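Local coordinates for protein Lem22 (Legionella pneumophila subsp. pneumophila ATCC 43290, PDB 5WD9) that is a bacterial effector of undetermined molecular function that folds as a three-helix bundle and probably acts through binding other proteins, at residues V5-R10 / F43-S48; R10-M15 / R68-E73; E16-K21 / L35-T40; S26-Q31 / D79-Q84. All coordinates share one frame; numbering follows the deposited sequence. Where two conformers were deposited one is given.

Overall arrangement
Lem22 illustrates how a short chain can be folded from three helices running up, down and up again. Helix 4-24 meets helix 28-52 nearly antiparallel in interactions 1 and 3 and runs roughly alongside helix 58-87 in interaction 2; interaction 4 joins helices 28-52 and 58-87. Interaction 3 is nested within the loops closed by interactions 1 and 2, while interaction 4 crosses all three along the chain. Interactions 2 and 3, with centres about 8 Å apart, touch near the middle of the bundle, whereas the centres of interactions 1 and 4 are about 25 Å apart. All three helix pairs are joined, so the contacts together hold the bundle from end to end.

Interaction 1 (V5-R10 / F43-S48); sequences VTELTR and FVKMGS
Glu-7 and Lys-45 face each other across two nearly antiparallel helical segments, whose axes approach to 10.6 Å at 154° and whose closest CA atoms, of this pair, are 7.4 Å apart. Such spacing leaves the meeting to long side chains. Lys-45, bent at its second torsion (chi2 -64°) and extended thereafter, carries its ammonium NZ to Glu-7 OE1 in a salt bridge of 2.8 Å. The lysine arrives from above the carboxylate, 46° out of its plane, the two chains crossing at about a right angle. Arg-10 adds a long ion pair, NH1 to Glu-7 OE1 at 3.6 Å, in which no N-H points at the oxygen. One carboxylate oxygen thus faces two cations, gripping the lysine and only weakly attracting the arginine, and the nearest nitrogens, Arg-10 NH2 and Lys-45 NZ, stand 4.4 Å apart. Inward, Leu-8 CD2 rests against Met-46 SD at 3.9 Å; both face the interior of the three-helix bundle, Leu-8 touching Val-60 and Met-46 touching Leu-11. With ions at the surface and apolar groups beneath, the contact implies that Glu-7 probably stays ionised, its charge probably easing the repulsion between the two bases.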
loop_
_atom_site.group_PDB
_atom_site.type_symbol
_atom_site.label_atom_id
_atom_site.label_comp_id
_atom_site.label_asym_id
_atom_site.label_seq_id
_atom_site.Cartn_x
_atom_site.Cartn_y
_atom_site.Cartn_z
ATOM N N VAL A 5 -10.562 10.948 6.208
ATOM C CA VAL A 5 -9.737 10.607 7.356
ATOM C C VAL A 5 -9.891 9.136 7.714
ATOM O O VAL A 5 -8.904 8.444 7.985
ATOM C CB VAL A 5 -10.043 11.532 8.540
ATOM C CG1 VAL A 5 -9.298 11.050 9.755
ATOM C CG2 VAL A 5 -9.629 12.951 8.201
ATOM N N THR A 6 -11.126 8.636 7.736
ATOM C CA THR A 6 -11.346 7.224 8.015
ATOM C C THR A 6 -10.824 6.351 6.888
ATOM O O THR A 6 -10.233 5.297 7.143
ATOM C CB THR A 6 -12.833 6.979 8.260
ATOM O OG1 THR A 6 -13.236 7.799 9.361
ATOM C CG2 THR A 6 -13.097 5.536 8.602
ATOM N N GLU A 7 -11.041 6.761 5.630
ATOM C CA GLU A 7 -10.527 5.983 4.509
ATOM C C GLU A 7 -9.009 5.910 4.538
ATOM O O GLU A 7 -8.433 4.844 4.283
ATOM C CB GLU A 7 -11.019 6.554 3.183
ATOM C CG GLU A 7 -12.527 6.443 2.990
ATOM C CD GLU A 7 -13.020 5.040 2.666
ATOM O OE1 GLU A 7 -12.203 4.113 2.480
ATOM O OE2 GLU A 7 -14.257 4.865 2.595
ATOM N N LEU A 8 -8.338 7.013 4.867
ATOM C CA LEU A 8 -6.881 6.978 4.903
ATOM C C LEU A 8 -6.370 6.183 6.096
ATOM O O LEU A 8 -5.346 5.502 5.992
ATOM C CB LEU A 8 -6.302 8.392 4.881
ATOM C CG LEU A 8 -6.480 9.103 3.542
ATOM C CD1 LEU A 8 -5.697 10.400 3.558
ATOM C CD2 LEU A 8 -6.053 8.219 2.369
ATOM N N THR A 9 -7.062 6.250 7.235
ATOM C CA THR A 9 -6.702 5.411 8.371
ATOM C C THR A 9 -6.787 3.940 7.992
ATOM O O THR A 9 -5.858 3.165 8.233
ATOM C CB THR A 9 -7.626 5.719 9.550
ATOM O OG1 THR A 9 -7.426 7.080 9.950
ATOM C CG2 THR A 9 -7.317 4.815 10.734
ATOM N N ARG A 10 -7.891 3.551 7.359
ATOM C CA ARG A 10 -8.039 2.168 6.928
ATOM C C ARG A 10 -6.976 1.790 5.915
ATOM O O ARG A 10 -6.418 0.693 5.991
ATOM C CB ARG A 10 -9.431 1.933 6.335
ATOM C CG ARG A 10 -10.516 1.703 7.384
ATOM C CD ARG A 10 -11.912 1.449 6.762
ATOM N NE ARG A 10 -11.839 0.613 5.569
ATOM C CZ ARG A 10 -12.690 0.677 4.552
ATOM N NH1 ARG A 10 -13.709 1.530 4.564
ATOM N NH2 ARG A 10 -12.506 -0.099 3.506
ATOM N N PHE A 43 -4.110 2.143 -4.994
ATOM C CA PHE A 43 -4.515 2.773 -6.241
ATOM C C PHE A 43 -5.956 3.247 -6.170
ATOM O O PHE A 43 -6.272 4.381 -6.551
ATOM C CB PHE A 43 -4.328 1.818 -7.415
ATOM C CG PHE A 43 -4.838 2.381 -8.697
ATOM C CD1 PHE A 43 -4.119 3.355 -9.367
ATOM C CD2 PHE A 43 -6.067 2.001 -9.199
ATOM C CE1 PHE A 43 -4.594 3.900 -10.542
ATOM C CE2 PHE A 43 -6.549 2.551 -10.380
ATOM C CZ PHE A 43 -5.809 3.494 -11.049
ATOM N N VAL A 44 -6.849 2.387 -5.687
ATOM C CA VAL A 44 -8.262 2.751 -5.629
ATOM C C VAL A 44 -8.475 3.923 -4.677
ATOM O O VAL A 44 -9.107 4.931 -5.019
ATOM C CB VAL A 44 -9.102 1.524 -5.231
ATOM C CG1 VAL A 44 -10.546 1.933 -4.946
ATOM C CG2 VAL A 44 -9.026 0.440 -6.309
ATOM N N LYS A 45 -7.934 3.825 -3.474
ATOM C CA LYS A 45 -8.253 4.809 -2.441
ATOM C C LYS A 45 -7.532 6.133 -2.661
ATOM O O LYS A 45 -8.092 7.198 -2.395
ATOM C CB LYS A 45 -7.934 4.243 -1.057
ATOM C CG LYS A 45 -8.827 3.074 -0.645
ATOM C CD LYS A 45 -10.276 3.480 -0.494
ATOM C CE LYS A 45 -11.125 2.257 -0.199
ATOM N NZ LYS A 45 -12.507 2.686 0.123
ATOM N N MET A 46 -6.285 6.101 -3.121
ATOM C CA MET A 46 -5.611 7.371 -3.374
ATOM C C MET A 46 -6.173 8.069 -4.600
ATOM O O MET A 46 -6.183 9.304 -4.653
ATOM C CB MET A 46 -4.105 7.165 -3.477
ATOM C CG MET A 46 -3.484 6.632 -2.195
ATOM S SD MET A 46 -3.718 7.701 -0.744
ATOM C CE MET A 46 -2.724 9.112 -1.218
ATOM N N GLY A 47 -6.655 7.312 -5.588
ATOM C CA GLY A 47 -7.351 7.937 -6.698
ATOM C C GLY A 47 -8.545 8.738 -6.225
ATOM O O GLY A 47 -8.756 9.876 -6.655
ATOM N N SER A 48 -9.323 8.171 -5.300
ATOM C CA SER A 48 -10.469 8.891 -4.754
ATOM C C SER A 48 -10.033 10.093 -3.927
ATOM O O SER A 48 -10.675 11.149 -3.976
ATOM C CB SER A 48 -11.319 7.944 -3.913
ATOM O OG SER A 48 -11.831 6.895 -4.717
#

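Interaction 2 (R10-M15 / R68-E73); sequences RLKEYM and RSLYEE
Leu-70 and Met-15 supply most of the surface buried here, and their CA atoms, 6.8 Å apart, are the nearest pair between segments that run side by side at 33° with axes 10.0 Å apart. Each reaches past the other toward the opposing backbone. Met-15 is extended as far as its sulfur and turns only at the last bond (chi3 79°), which lays the methyl CE over the helix surface between Leu-70 and Tyr-71. There CE lies 3.8 Å from Tyr-71 N and 4.2 Å from Tyr-71 CB, with Leu-70 CB a little farther, at 4.3 Å from the same methyl. Leu-70 answers with its CD1 branch, which sits 3.5 Å from the carbonyl oxygen Lys-12 O and 4.0 Å from Lys-12 CG, the two side chains crossing at about a right angle. Lys-12 thus offers its aliphatic stem to the leucine, while its ammonium forms a salt bridge with Glu-16 on its own helix. Tyr-71 gives only its root to this contact, since its ring leads away and stacks with His-42 of helix 28-52. Met-15 also touches Ile-67, and Leu-70 touches Ile-19, extending the apolar seam between helices 4-24 and 58-87. Methyl groups set against backbone and hydrocarbon imply an association between these segments that rests on dispersion and the hydrophobic effect, the charge of Lys-12 being met within its own helix.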
loop_
_atom_site.group_PDB
_atom_site.type_symbol
_atom_site.label_atom_id
_atom_site.label_comp_id
_atom_site.label_asym_id
_atom_site.label_seq_id
_atom_site.Cartn_x
_atom_site.Cartn_y
_atom_site.Cartn_z
ATOM N N ARG A 10 -7.891 3.551 7.359
ATOM C CA ARG A 10 -8.039 2.168 6.928
ATOM C C ARG A 10 -6.976 1.790 5.915
ATOM O O ARG A 10 -6.418 0.693 5.991
ATOM C CB ARG A 10 -9.431 1.933 6.335
ATOM C CG ARG A 10 -10.516 1.703 7.384
ATOM C CD ARG A 10 -11.912 1.449 6.762
ATOM N NE ARG A 10 -11.839 0.613 5.569
ATOM C CZ ARG A 10 -12.690 0.677 4.552
ATOM N NH1 ARG A 10 -13.709 1.530 4.564
ATOM N NH2 ARG A 10 -12.506 -0.099 3.506
ATOM N N LEU A 11 -6.675 2.677 4.960
ATOM C CA LEU A 11 -5.717 2.343 3.914
ATOM C C LEU A 11 -4.329 2.152 4.505
ATOM O O LEU A 11 -3.624 1.192 4.161
ATOM C CB LEU A 11 -5.685 3.422 2.833
ATOM C CG LEU A 11 -4.575 3.216 1.793
ATOM C CD1 LEU A 11 -4.798 1.963 0.980
ATOM C CD2 LEU A 11 -4.451 4.437 0.901
ATOM N N LYS A 12 -3.912 3.068 5.379
ATOM C CA LYS A 12 -2.595 2.958 5.982
ATOM C C LYS A 12 -2.445 1.612 6.665
ATOM O O LYS A 12 -1.464 0.884 6.454
ATOM C CB LYS A 12 -2.400 4.106 6.976
ATOM C CG LYS A 12 -0.995 4.230 7.543
ATOM C CD LYS A 12 -0.788 3.399 8.794
ATOM C CE LYS A 12 0.550 3.745 9.448
ATOM N NZ LYS A 12 0.871 2.845 10.582
ATOM N N GLU A 13 -3.426 1.255 7.480
ATOM C CA GLU A 13 -3.303 0.029 8.244
ATOM C C GLU A 13 -3.487 -1.199 7.369
ATOM O O GLU A 13 -2.845 -2.222 7.619
ATOM C CB GLU A 13 -4.250 0.059 9.430
ATOM C CG GLU A 13 -3.884 1.185 10.366
ATOM C CD GLU A 13 -4.648 1.156 11.655
ATOM O OE1 GLU A 13 -5.340 0.152 11.929
ATOM O OE2 GLU A 13 -4.532 2.152 12.398
ATOM N N TYR A 14 -4.319 -1.102 6.329
ATOM C CA TYR A 14 -4.459 -2.193 5.368
ATOM C C TYR A 14 -3.126 -2.479 4.687
ATOM O O TYR A 14 -2.690 -3.628 4.608
ATOM C CB TYR A 14 -5.525 -1.809 4.339
ATOM C CG TYR A 14 -5.766 -2.854 3.278
ATOM C CD1 TYR A 14 -6.807 -3.752 3.403
ATOM C CD2 TYR A 14 -4.970 -2.935 2.141
ATOM C CE1 TYR A 14 -7.042 -4.704 2.432
ATOM C CE2 TYR A 14 -5.202 -3.891 1.175
ATOM C CZ TYR A 14 -6.236 -4.755 1.329
ATOM O OH TYR A 14 -6.463 -5.723 0.360
ATOM N N MET A 15 -2.461 -1.433 4.206
ATOM C CA MET A 15 -1.184 -1.623 3.524
ATOM C C MET A 15 -0.135 -2.184 4.466
ATOM O O MET A 15 0.622 -3.085 4.093
ATOM C CB MET A 15 -0.700 -0.305 2.930
ATOM C CG MET A 15 -1.541 0.192 1.764
ATOM S SD MET A 15 -0.922 1.755 1.103
ATOM C CE MET A 15 0.461 1.163 0.117
ATOM N N ARG A 68 2.636 7.154 2.042
ATOM C CA ARG A 68 3.637 7.240 0.992
ATOM C C ARG A 68 4.826 6.341 1.307
ATOM O O ARG A 68 5.373 5.683 0.415
ATOM C CB ARG A 68 4.064 8.695 0.825
ATOM C CG ARG A 68 5.233 8.870 -0.110
ATOM C CD ARG A 68 4.866 8.675 -1.551
ATOM N NE ARG A 68 6.056 8.800 -2.391
ATOM C CZ ARG A 68 6.050 8.746 -3.716
ATOM N NH1 ARG A 68 4.915 8.552 -4.364
ATOM N NH2 ARG A 68 7.187 8.876 -4.391
ATOM N N SER A 69 5.245 6.306 2.568
ATOM C CA SER A 69 6.352 5.435 2.938
ATOM C C SER A 69 6.004 3.977 2.674
ATOM O O SER A 69 6.837 3.214 2.164
ATOM C CB SER A 69 6.675 5.638 4.414
ATOM O OG SER A 69 7.706 4.757 4.830
ATOM N N LEU A 70 4.785 3.568 3.026
ATOM C CA LEU A 70 4.361 2.197 2.764
ATOM C C LEU A 70 4.275 1.927 1.269
ATOM O O LEU A 70 4.608 0.829 0.810
ATOM C CB LEU A 70 3.017 1.946 3.429
ATOM C CG LEU A 70 3.078 1.980 4.951
ATOM C CD1 LEU A 70 1.675 2.107 5.519
ATOM C CD2 LEU A 70 3.771 0.731 5.485
ATOM N N TYR A 71 3.803 2.906 0.496
ATOM C CA TYR A 71 3.733 2.746 -0.951
ATOM C C TYR A 71 5.113 2.508 -1.540
ATOM O O TYR A 71 5.300 1.616 -2.378
ATOM C CB TYR A 71 3.069 3.982 -1.556
ATOM C CG TYR A 71 3.090 4.049 -3.055
ATOM C CD1 TYR A 71 2.352 3.160 -3.831
ATOM C CD2 TYR A 71 3.851 5.000 -3.707
ATOM C CE1 TYR A 71 2.380 3.226 -5.210
ATOM C CE2 TYR A 71 3.877 5.079 -5.079
ATOM C CZ TYR A 71 3.144 4.186 -5.819
ATOM O OH TYR A 71 3.205 4.282 -7.193
ATOM N N GLU A 72 6.102 3.308 -1.124
ATOM C CA GLU A 72 7.452 3.145 -1.650
ATOM C C GLU A 72 8.029 1.792 -1.271
ATOM O O GLU A 72 8.659 1.126 -2.095
ATOM C CB GLU A 72 8.349 4.273 -1.134
ATOM C CG GLU A 72 8.023 5.620 -1.740
ATOM C CD GLU A 72 8.479 5.721 -3.178
ATOM O OE1 GLU A 72 9.446 5.018 -3.547
ATOM O OE2 GLU A 72 7.872 6.499 -3.940
ATOM N N GLU A 73 7.805 1.354 -0.031
ATOM C CA GLU A 73 8.279 0.034 0.366
ATOM C C GLU A 73 7.600 -1.049 -0.469
ATOM O O GLU A 73 8.245 -2.009 -0.918
ATOM C CB GLU A 73 7.990 -0.181 1.850
ATOM C CG GLU A 73 8.492 -1.536 2.346
ATOM C CD GLU A 73 8.139 -1.817 3.790
ATOM O OE1 GLU A 73 7.273 -1.124 4.356
ATOM O OE2 GLU A 73 8.735 -2.762 4.350
#

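Interaction 3 (E16-K21 / L35-T40); sequences EDQIAK and LENAHT
Gln-18 and Asn-37 join their amides where helices 4-24 and 28-52 come close, the segment axes being 8.4 Å apart. Asn-37 ND2 donates to Gln-18 OE1 at 3.0 Å along a nearly straight bond (N-H...O angle 164°). The acceptor lies in the plane of the asparagine amide, yet the two amide planes are turned 32° apart, so the donor comes in tilted from the glutamine carbonyl plane. Gln-18 gets there by folding back at its second torsion (chi2 -64°), and beneath the amides its CB meets Ala-38 CB at 4.2 Å. An alanine facing the partner helix suits this close, nearly antiparallel pairing in an up-down-up bundle. Deeper in, Ile-19 CG1 packs on Leu-35 CD2 at 4.5 Å; the isoleucine touches Leu-77 of helix 58-87, and the leucine touches Ala-22. A second shell helps to set the rotation of both amides. Gln-18 NE2 donates to Asp-17 OD2 at 2.9 Å through a bent bond, with the oxygen close to the plane of the glutamine amide, leaving OE1 turned toward the asparagine. The same oxygen receives Lys-21 NZ at 2.7 Å on its syn lone pair, a salt bridge, while Asn-37 OD1 accepts from Lys-33.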
loop_
_atom_site.group_PDB
_atom_site.type_symbol
_atom_site.label_atom_id
_atom_site.label_comp_id
_atom_site.label_asym_id
_atom_site.label_seq_id
_atom_site.Cartn_x
_atom_site.Cartn_y
_atom_site.Cartn_z
ATOM N N GLU A 16 -0.066 -1.655 5.691
ATOM C CA GLU A 16 0.912 -2.159 6.648
ATOM C C GLU A 16 0.671 -3.635 6.932
ATOM O O GLU A 16 1.618 -4.431 6.972
ATOM C CB GLU A 16 0.857 -1.333 7.932
ATOM C CG GLU A 16 1.944 -1.679 8.931
ATOM C CD GLU A 16 2.145 -0.590 9.962
ATOM O OE1 GLU A 16 1.933 0.599 9.629
ATOM O OE2 GLU A 16 2.508 -0.926 11.109
ATOM N N ASP A 17 -0.594 -4.019 7.097
ATOM C CA ASP A 17 -0.953 -5.407 7.360
ATOM C C ASP A 17 -0.563 -6.306 6.196
ATOM O O ASP A 17 0.009 -7.380 6.394
ATOM C CB ASP A 17 -2.459 -5.483 7.607
ATOM C CG ASP A 17 -2.942 -6.882 7.833
ATOM O OD1 ASP A 17 -2.794 -7.364 8.971
ATOM O OD2 ASP A 17 -3.473 -7.502 6.885
ATOM N N GLN A 18 -0.880 -5.895 4.970
ATOM C CA GLN A 18 -0.561 -6.735 3.821
ATOM C C GLN A 18 0.940 -6.827 3.584
ATOM O O GLN A 18 1.447 -7.894 3.229
ATOM C CB GLN A 18 -1.281 -6.210 2.586
ATOM C CG GLN A 18 -2.805 -6.217 2.702
ATOM C CD GLN A 18 -3.363 -7.622 2.830
ATOM O OE1 GLN A 18 -3.453 -8.344 1.838
ATOM N NE2 GLN A 18 -3.741 -8.014 4.042
ATOM N N ILE A 19 1.666 -5.731 3.780
ATOM C CA ILE A 19 3.115 -5.759 3.616
ATOM C C ILE A 19 3.738 -6.694 4.642
ATOM O O ILE A 19 4.640 -7.482 4.325
ATOM C CB ILE A 19 3.679 -4.329 3.702
ATOM C CG1 ILE A 19 3.303 -3.553 2.442
ATOM C CG2 ILE A 19 5.201 -4.348 3.936
ATOM C CD1 ILE A 19 3.464 -2.031 2.557
ATOM N N ALA A 20 3.236 -6.655 5.878
ATOM C CA ALA A 20 3.745 -7.551 6.912
ATOM C C ALA A 20 3.476 -9.008 6.550
ATOM O O ALA A 20 4.354 -9.870 6.696
ATOM C CB ALA A 20 3.133 -7.183 8.263
ATOM N N LYS A 21 2.280 -9.303 6.044
ATOM C CA LYS A 21 1.968 -10.681 5.676
ATOM C C LYS A 21 2.794 -11.137 4.481
ATOM O O LYS A 21 3.182 -12.312 4.400
ATOM C CB LYS A 21 0.476 -10.813 5.390
ATOM C CG LYS A 21 -0.352 -10.732 6.662
ATOM C CD LYS A 21 -1.824 -10.525 6.411
ATOM C CE LYS A 21 -2.580 -10.564 7.728
ATOM N NZ LYS A 21 -3.958 -10.068 7.505
ATOM N N LEU A 35 1.174 -8.294 -1.632
ATOM C CA LEU A 35 1.702 -7.040 -2.154
ATOM C C LEU A 35 0.762 -6.432 -3.182
ATOM O O LEU A 35 0.564 -5.209 -3.204
ATOM C CB LEU A 35 3.097 -7.271 -2.738
ATOM C CG LEU A 35 4.141 -7.656 -1.683
ATOM C CD1 LEU A 35 5.427 -8.085 -2.375
ATOM C CD2 LEU A 35 4.407 -6.503 -0.734
ATOM N N GLU A 36 0.166 -7.265 -4.037
ATOM C CA GLU A 36 -0.780 -6.742 -5.012
ATOM C C GLU A 36 -2.030 -6.222 -4.333
ATOM O O GLU A 36 -2.623 -5.252 -4.811
ATOM C CB GLU A 36 -1.102 -7.794 -6.073
ATOM C CG GLU A 36 0.015 -7.972 -7.115
ATOM C CD GLU A 36 0.327 -6.720 -7.956
ATOM O OE1 GLU A 36 -0.370 -5.683 -7.846
ATOM O OE2 GLU A 36 1.299 -6.772 -8.742
ATOM N N ASN A 37 -2.453 -6.838 -3.227
ATOM C CA ASN A 37 -3.578 -6.292 -2.471
ATOM C C ASN A 37 -3.258 -4.895 -1.968
ATOM O O ASN A 37 -4.079 -3.983 -2.091
ATOM C CB ASN A 37 -3.908 -7.183 -1.279
ATOM C CG ASN A 37 -4.614 -8.446 -1.660
ATOM O OD1 ASN A 37 -5.148 -8.597 -2.763
ATOM N ND2 ASN A 37 -4.614 -9.383 -0.735
ATOM N N ALA A 38 -2.068 -4.713 -1.389
ATOM C CA ALA A 38 -1.654 -3.379 -0.962
ATOM C C ALA A 38 -1.659 -2.417 -2.137
ATOM O O ALA A 38 -2.107 -1.272 -2.018
ATOM C CB ALA A 38 -0.260 -3.426 -0.338
ATOM N N HIS A 39 -1.186 -2.872 -3.290
ATOM C CA HIS A 39 -1.135 -2.028 -4.471
ATOM C C HIS A 39 -2.532 -1.621 -4.917
ATOM O O HIS A 39 -2.791 -0.440 -5.200
ATOM C CB HIS A 39 -0.421 -2.789 -5.591
ATOM C CG HIS A 39 -0.159 -1.960 -6.802
ATOM N ND1 HIS A 39 -1.135 -1.643 -7.719
ATOM C CD2 HIS A 39 0.971 -1.343 -7.226
ATOM C CE1 HIS A 39 -0.613 -0.884 -8.670
ATOM N NE2 HIS A 39 0.663 -0.687 -8.390
ATOM N N THR A 40 -3.433 -2.602 -5.034
ATOM C CA THR A 40 -4.790 -2.333 -5.481
ATOM C C THR A 40 -5.462 -1.334 -4.561
ATOM O O THR A 40 -6.093 -0.373 -5.014
ATOM C CB THR A 40 -5.587 -3.632 -5.497
ATOM O OG1 THR A 40 -4.955 -4.544 -6.407
ATOM C CG2 THR A 40 -7.030 -3.372 -5.939
#

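Interaction 4 (S26-Q31 / D79-Q84); sequences SSLTAQ and DKCRDQ
The opening turn of helix 28-52 is where Leu-28 and Gln-31 settle on Cys-81 and Gln-84, near the end of helix 58-87. Leu-28 and Cys-81 are the nearest pair of CA atoms, at 6.3 Å. Both branches of Leu-28 lie along one flank of Gln-84: CD1 is 3.7 Å from Gln-84 CB, and CD2 is 3.5 Å from Gln-84 OE1, the two side chains crossing at about a right angle. With SG turned away from its own backbone N (chi1 -174°), the sulfur of Cys-81 reaches across to 3.4 Å from the carbonyl oxygen Leu-28 O. Gln-31, stretched out to its amide, runs past this sulfur, its CD 3.9 Å from Cys-81 SG. In the three-helix bundle this is the end at which the loop after helix 4-24 enters helix 28-52, and Ser-27 provides the N-cap: its OG accepts from Ala-30 N at 3.0 Å with an N-H...O angle of 157°. The cap closes the first turn, on which Leu-28 and Gln-31 sit. One water joins the two glutamines, donating to Gln-31 OE1 at 2.8 Å and to Gln-84 OE1 at 2.9 Å, and thereby ties their carbonyl oxygens together across the helices. Farther along helix 28-52, Leu-32 and Leu-35 also touch Cys-81, and Glu-36 forms a salt bridge with Arg-82.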
loop_
_atom_site.group_PDB
_atom_site.type_symbol
_atom_site.label_atom_id
_atom_site.label_comp_id
_atom_site.label_asym_id
_atom_site.label_seq_id
_atom_site.Cartn_x
_atom_site.Cartn_y
_atom_site.Cartn_z
ATOM N N SER A 26 5.595 -17.765 2.686
ATOM C CA SER A 26 6.583 -18.730 2.224
ATOM C C SER A 26 6.803 -18.596 0.724
ATOM O O SER A 26 7.914 -18.301 0.271
ATOM C CB SER A 26 6.120 -20.145 2.580
ATOM O OG SER A 26 5.610 -20.179 3.902
ATOM N N SER A 27 5.748 -18.787 -0.060
ATOM C CA SER A 27 5.907 -18.820 -1.502
ATOM C C SER A 27 5.884 -17.415 -2.087
ATOM O O SER A 27 5.277 -16.485 -1.542
ATOM C CB SER A 27 4.812 -19.661 -2.159
ATOM O OG SER A 27 3.568 -18.982 -2.164
ATOM N N LEU A 28 6.555 -17.280 -3.228
ATOM C CA LEU A 28 6.505 -16.027 -3.967
ATOM C C LEU A 28 5.081 -15.702 -4.385
ATOM O O LEU A 28 4.688 -14.532 -4.401
ATOM C CB LEU A 28 7.412 -16.119 -5.189
ATOM C CG LEU A 28 8.908 -16.272 -4.919
ATOM C CD1 LEU A 28 9.647 -16.475 -6.228
ATOM C CD2 LEU A 28 9.449 -15.060 -4.181
ATOM N N THR A 29 4.294 -16.724 -4.727
ATOM C CA THR A 29 2.908 -16.505 -5.121
ATOM C C THR A 29 2.116 -15.860 -3.992
ATOM O O THR A 29 1.357 -14.909 -4.216
ATOM C CB THR A 29 2.278 -17.841 -5.532
ATOM O OG1 THR A 29 2.893 -18.306 -6.740
ATOM C CG2 THR A 29 0.780 -17.695 -5.750
ATOM N N ALA A 30 2.297 -16.342 -2.766
ATOM C CA ALA A 30 1.554 -15.789 -1.644
ATOM C C ALA A 30 2.036 -14.385 -1.320
ATOM O O ALA A 30 1.236 -13.497 -1.007
ATOM C CB ALA A 30 1.700 -16.701 -0.426
ATOM N N GLN A 31 3.350 -14.169 -1.390
ATOM C CA GLN A 31 3.888 -12.839 -1.165
ATOM C C GLN A 31 3.322 -11.862 -2.176
ATOM O O GLN A 31 2.900 -10.759 -1.818
ATOM C CB GLN A 31 5.407 -12.895 -1.296
ATOM C CG GLN A 31 6.072 -11.575 -1.021
ATOM C CD GLN A 31 7.567 -11.613 -1.219
ATOM O OE1 GLN A 31 8.139 -12.656 -1.547
ATOM N NE2 GLN A 31 8.214 -10.467 -1.021
ATOM N N ASP A 79 8.409 -5.361 -6.811
ATOM C CA ASP A 79 9.314 -5.528 -7.933
ATOM C C ASP A 79 10.233 -6.718 -7.704
ATOM O O ASP A 79 10.441 -7.537 -8.603
ATOM C CB ASP A 79 10.120 -4.247 -8.093
ATOM C CG ASP A 79 11.012 -4.271 -9.286
ATOM O OD1 ASP A 79 10.465 -4.287 -10.410
ATOM O OD2 ASP A 79 12.244 -4.224 -9.103
ATOM N N LYS A 80 10.793 -6.832 -6.500
ATOM C CA LYS A 80 11.670 -7.962 -6.208
ATOM C C LYS A 80 10.917 -9.280 -6.313
ATOM O O LYS A 80 11.423 -10.258 -6.880
ATOM C CB LYS A 80 12.271 -7.802 -4.810
ATOM C CG LYS A 80 13.156 -6.577 -4.648
ATOM C CD LYS A 80 14.528 -6.805 -5.234
ATOM C CE LYS A 80 15.148 -5.508 -5.712
ATOM N NZ LYS A 80 16.396 -5.772 -6.477
ATOM N N CYS A 81 9.699 -9.333 -5.772
ATOM C CA CYS A 81 8.902 -10.545 -5.849
ATOM C C CYS A 81 8.622 -10.940 -7.294
ATOM O O CYS A 81 8.840 -12.089 -7.689
ATOM C CB CYS A 81 7.603 -10.303 -5.098
ATOM S SG CYS A 81 6.584 -11.756 -4.969
ATOM N N ARG A 82 8.135 -9.997 -8.103
ATOM C CA ARG A 82 7.816 -10.313 -9.494
ATOM C C ARG A 82 9.066 -10.707 -10.274
ATOM O O ARG A 82 9.015 -11.603 -11.129
ATOM C CB ARG A 82 7.134 -9.112 -10.150
ATOM C CG ARG A 82 5.689 -8.912 -9.762
ATOM C CD ARG A 82 4.988 -8.006 -10.762
ATOM N NE ARG A 82 3.551 -7.916 -10.513
ATOM C CZ ARG A 82 2.656 -8.806 -10.934
ATOM N NH1 ARG A 82 3.042 -9.868 -11.630
ATOM N NH2 ARG A 82 1.369 -8.637 -10.654
ATOM N N ASP A 83 10.197 -10.050 -9.996
ATOM C CA ASP A 83 11.453 -10.417 -10.650
ATOM C C ASP A 83 11.811 -11.861 -10.352
ATOM O O ASP A 83 12.231 -12.604 -11.246
ATOM C CB ASP A 83 12.596 -9.533 -10.153
ATOM C CG ASP A 83 12.594 -8.151 -10.755
ATOM O OD1 ASP A 83 11.836 -7.890 -11.708
ATOM O OD2 ASP A 83 13.357 -7.319 -10.238
ATOM N N GLN A 84 11.665 -12.270 -9.090
ATOM C CA GLN A 84 11.996 -13.632 -8.692
ATOM C C GLN A 84 11.036 -14.628 -9.320
ATOM O O GLN A 84 11.451 -15.709 -9.745
ATOM C CB GLN A 84 11.936 -13.733 -7.171
ATOM C CG GLN A 84 13.108 -13.111 -6.455
ATOM C CD GLN A 84 13.263 -13.653 -5.055
ATOM O OE1 GLN A 84 12.455 -13.356 -4.175
ATOM N NE2 GLN A 84 14.291 -14.467 -4.842
HETATM O O HOH W 1 10.537 -11.722 -2.755
#